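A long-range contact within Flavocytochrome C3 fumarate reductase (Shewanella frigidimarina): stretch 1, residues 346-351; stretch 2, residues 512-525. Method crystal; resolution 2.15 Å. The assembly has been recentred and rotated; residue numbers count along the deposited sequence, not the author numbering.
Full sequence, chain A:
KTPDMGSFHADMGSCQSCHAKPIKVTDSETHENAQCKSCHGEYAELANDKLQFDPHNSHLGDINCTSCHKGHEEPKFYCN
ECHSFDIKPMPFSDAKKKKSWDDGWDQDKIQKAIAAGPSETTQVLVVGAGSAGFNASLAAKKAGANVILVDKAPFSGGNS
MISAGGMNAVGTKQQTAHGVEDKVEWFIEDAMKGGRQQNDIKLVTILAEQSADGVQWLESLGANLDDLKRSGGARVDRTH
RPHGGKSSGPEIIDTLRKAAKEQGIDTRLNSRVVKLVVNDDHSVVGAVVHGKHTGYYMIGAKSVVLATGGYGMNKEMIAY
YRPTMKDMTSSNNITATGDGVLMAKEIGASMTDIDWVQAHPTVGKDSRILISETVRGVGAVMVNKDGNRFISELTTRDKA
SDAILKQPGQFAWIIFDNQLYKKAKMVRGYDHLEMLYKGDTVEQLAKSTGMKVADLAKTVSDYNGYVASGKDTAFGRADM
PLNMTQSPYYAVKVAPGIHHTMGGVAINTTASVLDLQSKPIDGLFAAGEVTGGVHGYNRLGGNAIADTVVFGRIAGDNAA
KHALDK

Stretch 1 346-351: EIGASM
Stretch 2 (512-525) SVLDLQSKPIDGLF

Residues 347-350 run as irregular chain alongside the end of the strand 512-514 and the turn that follows it. Gly 348 has phi/psi of 103/11, where a side chain would jam against the preceding carbonyl; Ala 349 (-65/143) and Ser 350 (-78/166) are extended, as are Val 513 (-74/140) and Leu 514 (-98/151). The register sets Ala 349 against Asp 515, CA to CA 4.2 Å, and Ser 350 against Leu 516, 5.1 Å between their CA atoms. After Leu 514 the chain enters a type I turn, Asp 515 to Ser 518, with Ser 518 N bonded to Asp 515 O at 2.8 Å. A type II turn from Ile 521 to Leu 524 follows. Val 513 ties these segments together: its O accepts from Ile 521 N (2.8 Å), and its N donates to Leu 524 O (3.1 Å).

Across the stretches, Ser 350 N donates to Leu 514 O (2.9 Å, 139° at the hydrogen). The same oxygen lies 3.2 Å from Ala 349 CA, a CA-H...O contact. Gly 348 O makes a similar contact with Asp 515 CA (3.5 Å), and one water donates to Gly 348 O (2.9 Å) while accepting from Leu 516 N (3.2 Å).

The side chain of Ser 350 (chi1 58°, p) points toward stretch 2, and its OG donates to Asp 515 O at 2.9 Å. Asp 515 (p) points away; its OD1 instead braces the turn, accepting from Gln 517 N (2.8 Å) and Lys 519 N (3.0 Å). Leu 516 (m, t) brings CD2 to 4.1 Å from Ser 350 CB.

Apolar packing completes the contact. Ala 349 CB lies 3.6 Å from Val 513 CG1 (chi1 t) and 4.0 Å from Ile 521 CD1 (m, t). Ile 347 (chi1 p, chi2 140°) reaches with CD1 to Ile 521 CD1 (4.2 Å) and Leu 524 CD1 (4.3 Å).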

# COMPACT_ATOMS: atom_id res chain seq x y z
N GLU A 346 12.33 0.41 0.37
CA GLU A 346 13.41 -0.27 -0.31
C GLU A 346 14.39 -0.91 0.68
O GLU A 346 14.96 -1.92 0.30
CB GLU A 346 14.09 0.75 -1.22
CG GLU A 346 15.14 0.29 -2.18
CD GLU A 346 16.06 1.32 -2.76
OE1 GLU A 346 15.78 2.55 -2.86
OE2 GLU A 346 17.21 0.87 -3.12
N ILE A 347 14.65 -0.41 1.88
CA ILE A 347 15.50 -1.08 2.82
C ILE A 347 14.73 -1.85 3.86
O ILE A 347 15.41 -2.34 4.77
CB ILE A 347 16.52 -0.12 3.50
CG1 ILE A 347 15.74 0.93 4.26
CG2 ILE A 347 17.41 0.49 2.42
CD1 ILE A 347 16.17 1.42 5.61
N GLY A 348 13.41 -2.00 3.81
CA GLY A 348 12.66 -2.83 4.74
C GLY A 348 11.91 -2.11 5.82
O GLY A 348 11.51 -2.78 6.82
N ALA A 349 11.82 -0.75 5.71
CA ALA A 349 10.96 -0.08 6.71
C ALA A 349 9.51 -0.55 6.50
O ALA A 349 9.12 -0.90 5.38
CB ALA A 349 10.98 1.45 6.58
N SER A 350 8.76 -0.74 7.54
CA SER A 350 7.30 -0.77 7.42
C SER A 350 6.64 0.61 7.27
O SER A 350 7.31 1.60 7.58
CB SER A 350 6.74 -1.45 8.64
OG SER A 350 7.04 -0.90 9.90
N MET A 351 5.39 0.63 6.88
CA MET A 351 4.57 1.76 6.60
C MET A 351 3.34 1.79 7.51
O MET A 351 2.96 0.77 8.14
CB MET A 351 4.12 1.82 5.16
CG MET A 351 5.09 1.66 4.00
SD MET A 351 6.20 3.07 4.03
CE MET A 351 7.83 2.33 3.88
N SER A 512 11.67 6.96 15.75
CA SER A 512 12.44 6.00 14.97
C SER A 512 11.54 5.46 13.86
O SER A 512 10.38 5.16 14.22
CB SER A 512 12.79 4.77 15.85
OG SER A 512 13.94 5.08 16.62
N VAL A 513 12.10 5.28 12.66
CA VAL A 513 11.38 4.46 11.69
C VAL A 513 11.47 2.98 12.07
O VAL A 513 12.51 2.49 12.49
CB VAL A 513 11.98 4.73 10.30
CG1 VAL A 513 11.28 3.90 9.24
CG2 VAL A 513 11.81 6.24 9.95
N LEU A 514 10.37 2.24 11.90
CA LEU A 514 10.30 0.83 12.22
C LEU A 514 10.50 -0.07 10.99
O LEU A 514 10.24 0.29 9.85
CB LEU A 514 8.92 0.54 12.84
CG LEU A 514 8.52 1.58 13.89
CD1 LEU A 514 7.12 1.32 14.42
CD2 LEU A 514 9.57 1.61 15.02
N ASP A 515 11.04 -1.26 11.27
CA ASP A 515 11.27 -2.31 10.28
C ASP A 515 10.04 -3.19 10.22
O ASP A 515 9.02 -2.83 10.76
CB ASP A 515 12.51 -3.18 10.62
CG ASP A 515 12.35 -3.87 11.98
OD1 ASP A 515 11.27 -4.10 12.56
OD2 ASP A 515 13.39 -4.13 12.60
N LEU A 516 10.04 -4.32 9.55
CA LEU A 516 8.89 -5.20 9.38
C LEU A 516 8.46 -5.98 10.62
O LEU A 516 7.36 -6.52 10.61
CB LEU A 516 9.15 -6.22 8.26
CG LEU A 516 9.50 -5.56 6.91
CD1 LEU A 516 9.67 -6.67 5.89
CD2 LEU A 516 8.44 -4.50 6.57
N GLN A 517 9.27 -5.93 11.69
CA GLN A 517 8.79 -6.42 12.98
C GLN A 517 8.22 -5.26 13.79
O GLN A 517 7.76 -5.44 14.92
CB GLN A 517 9.95 -7.05 13.77
CG GLN A 517 10.62 -8.20 13.05
CD GLN A 517 9.55 -9.07 12.44
OE1 GLN A 517 9.53 -9.18 11.21
NE2 GLN A 517 8.66 -9.59 13.30
N SER A 518 8.30 -4.07 13.17
CA SER A 518 7.77 -2.87 13.85
C SER A 518 8.64 -2.56 15.05
O SER A 518 8.32 -2.03 16.08
CB SER A 518 6.26 -3.16 13.93
OG SER A 518 5.90 -2.90 15.24
N LYS A 519 9.97 -2.73 14.89
CA LYS A 519 11.06 -2.33 15.69
C LYS A 519 11.95 -1.31 14.94
O LYS A 519 12.14 -1.31 13.75
CB LYS A 519 12.05 -3.44 16.14
CG LYS A 519 11.31 -4.73 16.49
CD LYS A 519 10.77 -4.57 17.91
CE LYS A 519 10.40 -5.96 18.49
NZ LYS A 519 9.26 -5.66 19.42
N PRO A 520 12.58 -0.51 15.78
CA PRO A 520 13.30 0.68 15.31
C PRO A 520 14.45 0.25 14.44
O PRO A 520 15.18 -0.74 14.68
CB PRO A 520 13.71 1.37 16.62
CG PRO A 520 13.29 0.44 17.72
CD PRO A 520 12.07 -0.26 17.19
N ILE A 521 14.61 0.89 13.29
CA ILE A 521 15.79 0.64 12.46
C ILE A 521 16.88 1.57 13.03
O ILE A 521 16.59 2.75 13.30
CB ILE A 521 15.52 1.01 11.01
CG1 ILE A 521 14.43 0.09 10.43
CG2 ILE A 521 16.80 1.02 10.19
CD1 ILE A 521 13.91 0.48 9.06
N ASP A 522 18.01 0.96 13.34
CA ASP A 522 19.16 1.59 13.93
C ASP A 522 19.73 2.71 13.06
O ASP A 522 20.19 2.44 11.95
CB ASP A 522 20.28 0.50 14.09
CG ASP A 522 21.45 1.14 14.86
OD1 ASP A 522 21.22 1.60 15.99
OD2 ASP A 522 22.54 1.21 14.26
N GLY A 523 19.72 3.94 13.52
CA GLY A 523 20.21 5.05 12.68
C GLY A 523 19.13 5.84 11.94
O GLY A 523 19.49 6.86 11.29
N LEU A 524 17.88 5.43 11.88
CA LEU A 524 16.87 6.03 10.97
C LEU A 524 15.69 6.67 11.72
O LEU A 524 15.07 6.03 12.55
CB LEU A 524 16.24 5.01 10.03
CG LEU A 524 15.93 5.32 8.58
CD1 LEU A 524 14.68 4.66 8.05
CD2 LEU A 524 15.96 6.77 8.14
N PHE A 525 15.40 7.95 11.51
CA PHE A 525 14.30 8.66 12.18
C PHE A 525 13.43 9.37 11.14
O PHE A 525 13.88 9.52 10.01
CB PHE A 525 14.83 9.69 13.19
CG PHE A 525 15.73 9.05 14.25
CD1 PHE A 525 17.08 8.84 13.97
CD2 PHE A 525 15.21 8.63 15.44
CE1 PHE A 525 17.88 8.20 14.89
CE2 PHE A 525 16.03 7.99 16.38
CZ PHE A 525 17.38 7.80 16.11
O HOH W 1 12.80 -5.08 8.06